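Local atomic coordinates of transcriptional regulator, MarR family (PDB entry 2QWW), a protein that probably binds DNA through a winged helix-turn-helix domain and regulates transcription as a dimeric repressor of the MarR family. Residues 47-61 with 97-111. Residues are numbered along the deposited sequence; the frame is centred on the assembly and turned at random.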
loop_
_atom_site.group_PDB
_atom_site.type_symbol
_atom_site.label_atom_id
_atom_site.label_comp_id
_atom_site.label_asym_id
_atom_site.label_seq_id
_atom_site.Cartn_x
_atom_site.Cartn_y
_atom_site.Cartn_z
ATOM N N ILE A 47 -6.747 -7.822 11.321
ATOM C CA ILE A 47 -8.089 -7.536 11.830
ATOM C C ILE A 47 -9.051 -7.331 10.676
ATOM O O ILE A 47 -10.144 -7.868 10.684
ATOM C CB ILE A 47 -8.114 -6.264 12.708
ATOM C CG1 ILE A 47 -7.339 -6.472 14.007
ATOM C CG2 ILE A 47 -9.550 -5.864 13.055
ATOM C CD1 ILE A 47 -8.048 -7.268 15.061
ATOM N N ASN A 48 -8.607 -6.575 9.677
ATOM C CA ASN A 48 -9.412 -6.258 8.509
ATOM C C ASN A 48 -9.716 -7.465 7.609
ATOM O O ASN A 48 -10.834 -7.589 7.104
ATOM C CB ASN A 48 -8.763 -5.103 7.739
ATOM C CG ASN A 48 -8.803 -3.778 8.531
ATOM O OD1 ASN A 48 -9.760 -3.511 9.265
ATOM N ND2 ASN A 48 -7.763 -2.947 8.372
ATOM N N VAL A 49 -8.743 -8.347 7.439
ATOM C CA VAL A 49 -8.952 -9.588 6.710
ATOM C C VAL A 49 -9.974 -10.436 7.455
ATOM O O VAL A 49 -10.903 -10.954 6.858
ATOM C CB VAL A 49 -7.665 -10.399 6.581
ATOM C CG1 VAL A 49 -7.951 -11.804 6.073
ATOM C CG2 VAL A 49 -6.641 -9.685 5.661
ATOM N N ILE A 50 -9.822 -10.554 8.767
ATOM C CA ILE A 50 -10.734 -11.386 9.566
ATOM C C ILE A 50 -12.160 -10.825 9.557
ATOM O O ILE A 50 -13.148 -11.572 9.672
ATOM C CB ILE A 50 -10.205 -11.576 11.022
ATOM C CG1 ILE A 50 -8.863 -12.303 11.020
ATOM C CG2 ILE A 50 -11.163 -12.386 11.853
ATOM C CD1 ILE A 50 -8.193 -12.383 12.395
ATOM N N TYR A 51 -12.277 -9.511 9.439
ATOM C CA TYR A 51 -13.577 -8.866 9.417
ATOM C C TYR A 51 -14.352 -9.239 8.152
ATOM O O TYR A 51 -15.545 -9.509 8.214
ATOM C CB TYR A 51 -13.415 -7.345 9.484
ATOM C CG TYR A 51 -14.719 -6.579 9.606
ATOM C CD1 TYR A 51 -15.618 -6.850 10.635
ATOM C CD2 TYR A 51 -15.032 -5.556 8.720
ATOM C CE1 TYR A 51 -16.803 -6.143 10.761
ATOM C CE2 TYR A 51 -16.213 -4.843 8.834
ATOM C CZ TYR A 51 -17.097 -5.140 9.864
ATOM O OH TYR A 51 -18.268 -4.427 9.987
ATOM N N SER A 52 -13.666 -9.263 7.017
ATOM C CA SER A 52 -14.319 -9.566 5.747
ATOM C C SER A 52 -14.512 -11.062 5.502
ATOM O O SER A 52 -15.313 -11.456 4.649
ATOM C CB SER A 52 -13.521 -8.973 4.591
ATOM O OG SER A 52 -12.249 -9.591 4.465
ATOM N N THR A 53 -13.779 -11.888 6.239
ATOM C CA THR A 53 -13.839 -13.316 6.057
ATOM C C THR A 53 -13.874 -14.021 7.404
ATOM O O THR A 53 -12.886 -14.626 7.821
ATOM C CB THR A 53 -12.646 -13.778 5.235
ATOM O OG1 THR A 53 -12.497 -12.896 4.117
ATOM C CG2 THR A 53 -12.843 -15.226 4.735
ATOM N N PRO A 54 -15.010 -13.917 8.107
ATOM C CA PRO A 54 -15.144 -14.609 9.364
ATOM C C PRO A 54 -15.094 -16.106 9.158
ATOM O O PRO A 54 -15.723 -16.631 8.248
ATOM C CB PRO A 54 -16.521 -14.179 9.875
ATOM C CG PRO A 54 -17.227 -13.659 8.729
ATOM C CD PRO A 54 -16.207 -13.120 7.787
ATOM N N GLY A 55 -14.355 -16.781 10.023
ATOM C CA GLY A 55 -14.139 -18.193 9.909
ATOM C C GLY A 55 -12.928 -18.494 9.053
ATOM O O GLY A 55 -12.698 -19.646 8.738
ATOM N N ILE A 56 -12.163 -17.476 8.658
ATOM C CA ILE A 56 -10.941 -17.704 7.881
ATOM C C ILE A 56 -9.968 -18.530 8.719
ATOM O O ILE A 56 -10.001 -18.461 9.946
ATOM C CB ILE A 56 -10.270 -16.380 7.413
ATOM C CG1 ILE A 56 -9.133 -16.668 6.428
ATOM C CG2 ILE A 56 -9.758 -15.538 8.596
ATOM C CD1 ILE A 56 -8.502 -15.448 5.851
ATOM N N SER A 57 -9.122 -19.323 8.057
ATOM C CA SER A 57 -8.149 -20.147 8.756
ATOM C C SER A 57 -6.834 -19.401 8.907
ATOM O O SER A 57 -6.481 -18.561 8.070
ATOM C CB SER A 57 -7.904 -21.454 8.012
ATOM O OG SER A 57 -7.138 -21.246 6.832
ATOM N N VAL A 58 -6.097 -19.734 9.955
ATOM C CA VAL A 58 -4.796 -19.114 10.182
ATOM C C VAL A 58 -3.896 -19.415 8.980
ATOM O O VAL A 58 -3.157 -18.550 8.546
ATOM C CB VAL A 58 -4.155 -19.559 11.528
ATOM C CG1 VAL A 58 -2.753 -19.013 11.670
ATOM C CG2 VAL A 58 -4.991 -19.092 12.711
ATOM N N ALA A 59 -3.991 -20.629 8.434
ATOM C CA ALA A 59 -3.242 -21.035 7.240
ATOM C C ALA A 59 -3.480 -20.097 6.070
ATOM O O ALA A 59 -2.543 -19.728 5.373
ATOM C CB ALA A 59 -3.634 -22.440 6.826
ATOM N N ASP A 60 -4.735 -19.721 5.850
ATOM C CA ASP A 60 -5.097 -18.825 4.747
ATOM C C ASP A 60 -4.892 -17.363 5.087
ATOM O O ASP A 60 -4.696 -16.531 4.199
ATOM C CB ASP A 60 -6.541 -19.064 4.335
ATOM C CG ASP A 60 -6.746 -20.453 3.762
ATOM O OD1 ASP A 60 -5.847 -20.916 3.039
ATOM O OD2 ASP A 60 -7.787 -21.077 4.033
ATOM N N LEU A 61 -4.925 -17.052 6.375
ATOM C CA LEU A 61 -4.720 -15.691 6.846
ATOM C C LEU A 61 -3.285 -15.274 6.532
ATOM O O LEU A 61 -3.055 -14.202 5.973
ATOM C CB LEU A 61 -5.058 -15.617 8.339
ATOM C CG LEU A 61 -4.971 -14.279 9.080
ATOM C CD1 LEU A 61 -5.705 -13.168 8.359
ATOM C CD2 LEU A 61 -5.525 -14.472 10.474
HETATM N N MSE A 97 -2.269 -23.797 12.241
HETATM C CA MSE A 97 -2.604 -23.280 10.918
HETATM C C MSE A 97 -4.065 -23.602 10.574
HETATM O O MSE A 97 -4.673 -22.916 9.751
HETATM C CB MSE A 97 -1.674 -23.865 9.840
HETATM C CG MSE A 97 -0.222 -23.360 9.830
HETATM SE SE MSE A 97 0.001 -21.385 9.703
HETATM C CE MSE A 97 -0.015 -20.955 11.655
ATOM N N ASP A 98 -4.613 -24.642 11.206
ATOM C CA ASP A 98 -6.006 -25.076 10.990
ATOM C C ASP A 98 -7.010 -24.310 11.855
ATOM O O ASP A 98 -8.218 -24.528 11.757
ATOM C CB ASP A 98 -6.147 -26.582 11.267
ATOM C CG ASP A 98 -5.321 -27.436 10.315
ATOM N N LEU A 99 -6.510 -23.431 12.712
ATOM C CA LEU A 99 -7.350 -22.617 13.578
ATOM C C LEU A 99 -8.171 -21.612 12.754
ATOM O O LEU A 99 -7.644 -20.991 11.833
ATOM C CB LEU A 99 -6.446 -21.886 14.568
ATOM C CG LEU A 99 -7.075 -20.946 15.589
ATOM C CD1 LEU A 99 -7.978 -21.712 16.541
ATOM C CD2 LEU A 99 -5.966 -20.236 16.337
ATOM N N THR A 100 -9.460 -21.477 13.069
ATOM C CA THR A 100 -10.341 -20.537 12.374
ATOM C C THR A 100 -10.779 -19.432 13.325
ATOM O O THR A 100 -11.021 -19.680 14.501
ATOM C CB THR A 100 -11.567 -21.227 11.794
ATOM O OG1 THR A 100 -12.260 -21.916 12.842
ATOM C CG2 THR A 100 -11.163 -22.214 10.735
ATOM N N LEU A 101 -10.965 -18.234 12.784
ATOM C CA LEU A 101 -11.192 -17.051 13.598
ATOM C C LEU A 101 -12.295 -16.118 13.135
ATOM O O LEU A 101 -12.535 -15.983 11.935
ATOM C CB LEU A 101 -9.900 -16.208 13.538
ATOM C CG LEU A 101 -8.555 -16.876 13.853
ATOM C CD1 LEU A 101 -7.409 -15.984 13.458
ATOM C CD2 LEU A 101 -8.466 -17.249 15.326
ATOM N N LYS A 102 -12.925 -15.442 14.100
ATOM C CA LYS A 102 -13.831 -14.325 13.811
ATOM C C LYS A 102 -13.460 -13.199 14.778
ATOM O O LYS A 102 -12.840 -13.451 15.809
ATOM C CB LYS A 102 -15.316 -14.696 13.928
ATOM C CG LYS A 102 -15.884 -14.868 15.316
ATOM C CD LYS A 102 -17.374 -15.147 15.214
ATOM C CE LYS A 102 -18.050 -15.393 16.563
ATOM N NZ LYS A 102 -18.401 -14.144 17.307
ATOM N N LEU A 103 -13.817 -11.966 14.441
ATOM C CA LEU A 103 -13.556 -10.829 15.322
ATOM C C LEU A 103 -14.578 -10.730 16.416
ATOM O O LEU A 103 -15.749 -10.989 16.190
ATOM C CB LEU A 103 -13.654 -9.507 14.581
ATOM C CG LEU A 103 -12.668 -9.229 13.464
ATOM C CD1 LEU A 103 -12.872 -7.807 13.030
ATOM C CD2 LEU A 103 -11.235 -9.439 13.931
ATOM N N SER A 104 -14.135 -10.289 17.586
ATOM C CA SER A 104 -15.037 -10.040 18.698
ATOM C C SER A 104 -15.664 -8.706 18.333
ATOM O O SER A 104 -15.323 -8.120 17.289
ATOM C CB SER A 104 -14.261 -9.903 19.998
ATOM O OG SER A 104 -13.363 -8.809 19.878
ATOM N N LYS A 105 -16.550 -8.225 19.195
ATOM C CA LYS A 105 -17.221 -6.942 19.003
ATOM C C LYS A 105 -16.188 -5.807 18.987
ATOM O O LYS A 105 -16.182 -4.964 18.069
ATOM C CB LYS A 105 -18.260 -6.742 20.117
ATOM C CG LYS A 105 -19.213 -5.553 19.941
ATOM C CD LYS A 105 -20.109 -5.704 18.708
ATOM N N LYS A 106 -15.299 -5.818 19.981
ATOM C CA LYS A 106 -14.248 -4.820 20.091
ATOM C C LYS A 106 -13.343 -4.875 18.884
ATOM O O LYS A 106 -12.851 -3.845 18.443
ATOM C CB LYS A 106 -13.414 -5.026 21.351
ATOM C CG LYS A 106 -12.469 -3.860 21.671
ATOM C CD LYS A 106 -13.228 -2.508 21.684
ATOM C CE LYS A 106 -12.465 -1.411 22.411
ATOM N NZ LYS A 106 -12.462 -1.606 23.899
ATOM N N GLY A 107 -13.104 -6.075 18.362
ATOM C CA GLY A 107 -12.350 -6.210 17.112
ATOM C C GLY A 107 -13.063 -5.479 15.977
ATOM O O GLY A 107 -12.426 -4.791 15.178
ATOM N N GLU A 108 -14.388 -5.633 15.901
ATOM C CA GLU A 108 -15.183 -4.990 14.839
ATOM C C GLU A 108 -15.082 -3.461 14.959
ATOM O O GLU A 108 -14.820 -2.762 13.976
ATOM C CB GLU A 108 -16.662 -5.466 14.889
ATOM C CG GLU A 108 -16.874 -6.949 14.510
ATOM C CD GLU A 108 -18.305 -7.474 14.745
ATOM O OE1 GLU A 108 -19.187 -6.685 15.159
ATOM O OE2 GLU A 108 -18.544 -8.689 14.516
ATOM N N ASP A 109 -15.228 -2.968 16.189
ATOM C CA ASP A 109 -15.164 -1.537 16.503
ATOM C C ASP A 109 -13.871 -0.880 16.034
ATOM O O ASP A 109 -13.928 0.173 15.399
ATOM C CB ASP A 109 -15.326 -1.313 18.003
ATOM C CG ASP A 109 -16.688 -1.766 18.528
ATOM O OD1 ASP A 109 -17.586 -2.037 17.699
ATOM O OD2 ASP A 109 -16.857 -1.858 19.771
ATOM N N LEU A 110 -12.722 -1.494 16.341
ATOM C CA LEU A 110 -11.416 -0.964 15.915
ATOM C C LEU A 110 -11.169 -1.127 14.422
ATOM O O LEU A 110 -10.476 -0.294 13.817
ATOM C CB LEU A 110 -10.260 -1.620 16.681
ATOM C CG LEU A 110 -10.309 -1.528 18.204
ATOM C CD1 LEU A 110 -9.153 -2.294 18.807
ATOM C CD2 LEU A 110 -10.292 -0.087 18.652
ATOM N N SER A 111 -11.667 -2.217 13.834
ATOM C CA SER A 111 -11.569 -2.397 12.387
ATOM C C SER A 111 -12.230 -1.178 11.734
ATOM O O SER A 111 -11.625 -0.494 10.917
ATOM C CB SER A 111 -12.292 -3.664 11.938
ATOM O OG SER A 111 -12.079 -3.880 10.555
HETATM O O HOH W 1 -15.003 -11.816 11.756
#
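Gly55 and Ile56 meet Leu101 backbone to backbone, and in this winged helix-turn-helix domain of the MarR family the exchange illustrates how a wing strand is bonded to the turn and short strand that link two helices of the core. Gly55 N, within a type II turn from Thr53 to Ile56, donates to Leu101 O from above the carbonyl plane (2.8 Å), while Leu101 N returns a bond to Ile56 O. Bonding then continues into the first turn of helix 58-65: Val58 N reaches Leu99 O almost in line with the carbonyl (2.7 Å), and Ala59 N takes an in-plane lone pair of Met97 O. The N-cap Ser57 accepts from Asp60 N, so main-chain amides at this helix start are met by both its own cap and the neighbouring segment. Farther along, a water bridges Ile50 O and Leu103 N where the strand crosses helix 47-52 nearly at right angles (94°).

Apolar side chains pack strand 100-103 against helices 47-52 and 58-65. Leu101 CD1 touches both Ile50 CD1 and Leu61 CD2 (3.8 Å each), and Val76 of helix 69-81 also touches this leucine. Leu103 divides its branches: CD2 rests on Ile50 CG2 (3.6 Å), whereas CD1 abuts Tyr51 CB. The bent selenomethionine Met97 brings CE tightly against Val58 CG1 (3.4 Å).

A side-chain hydrogen bond joins helix 47-52 to helix 105-115. Ser111 turns OG away from its own backbone N (chi1 -175°), toward the amide of Asn48, and donates in the carbonyl plane to OD1 at 2.7 Å.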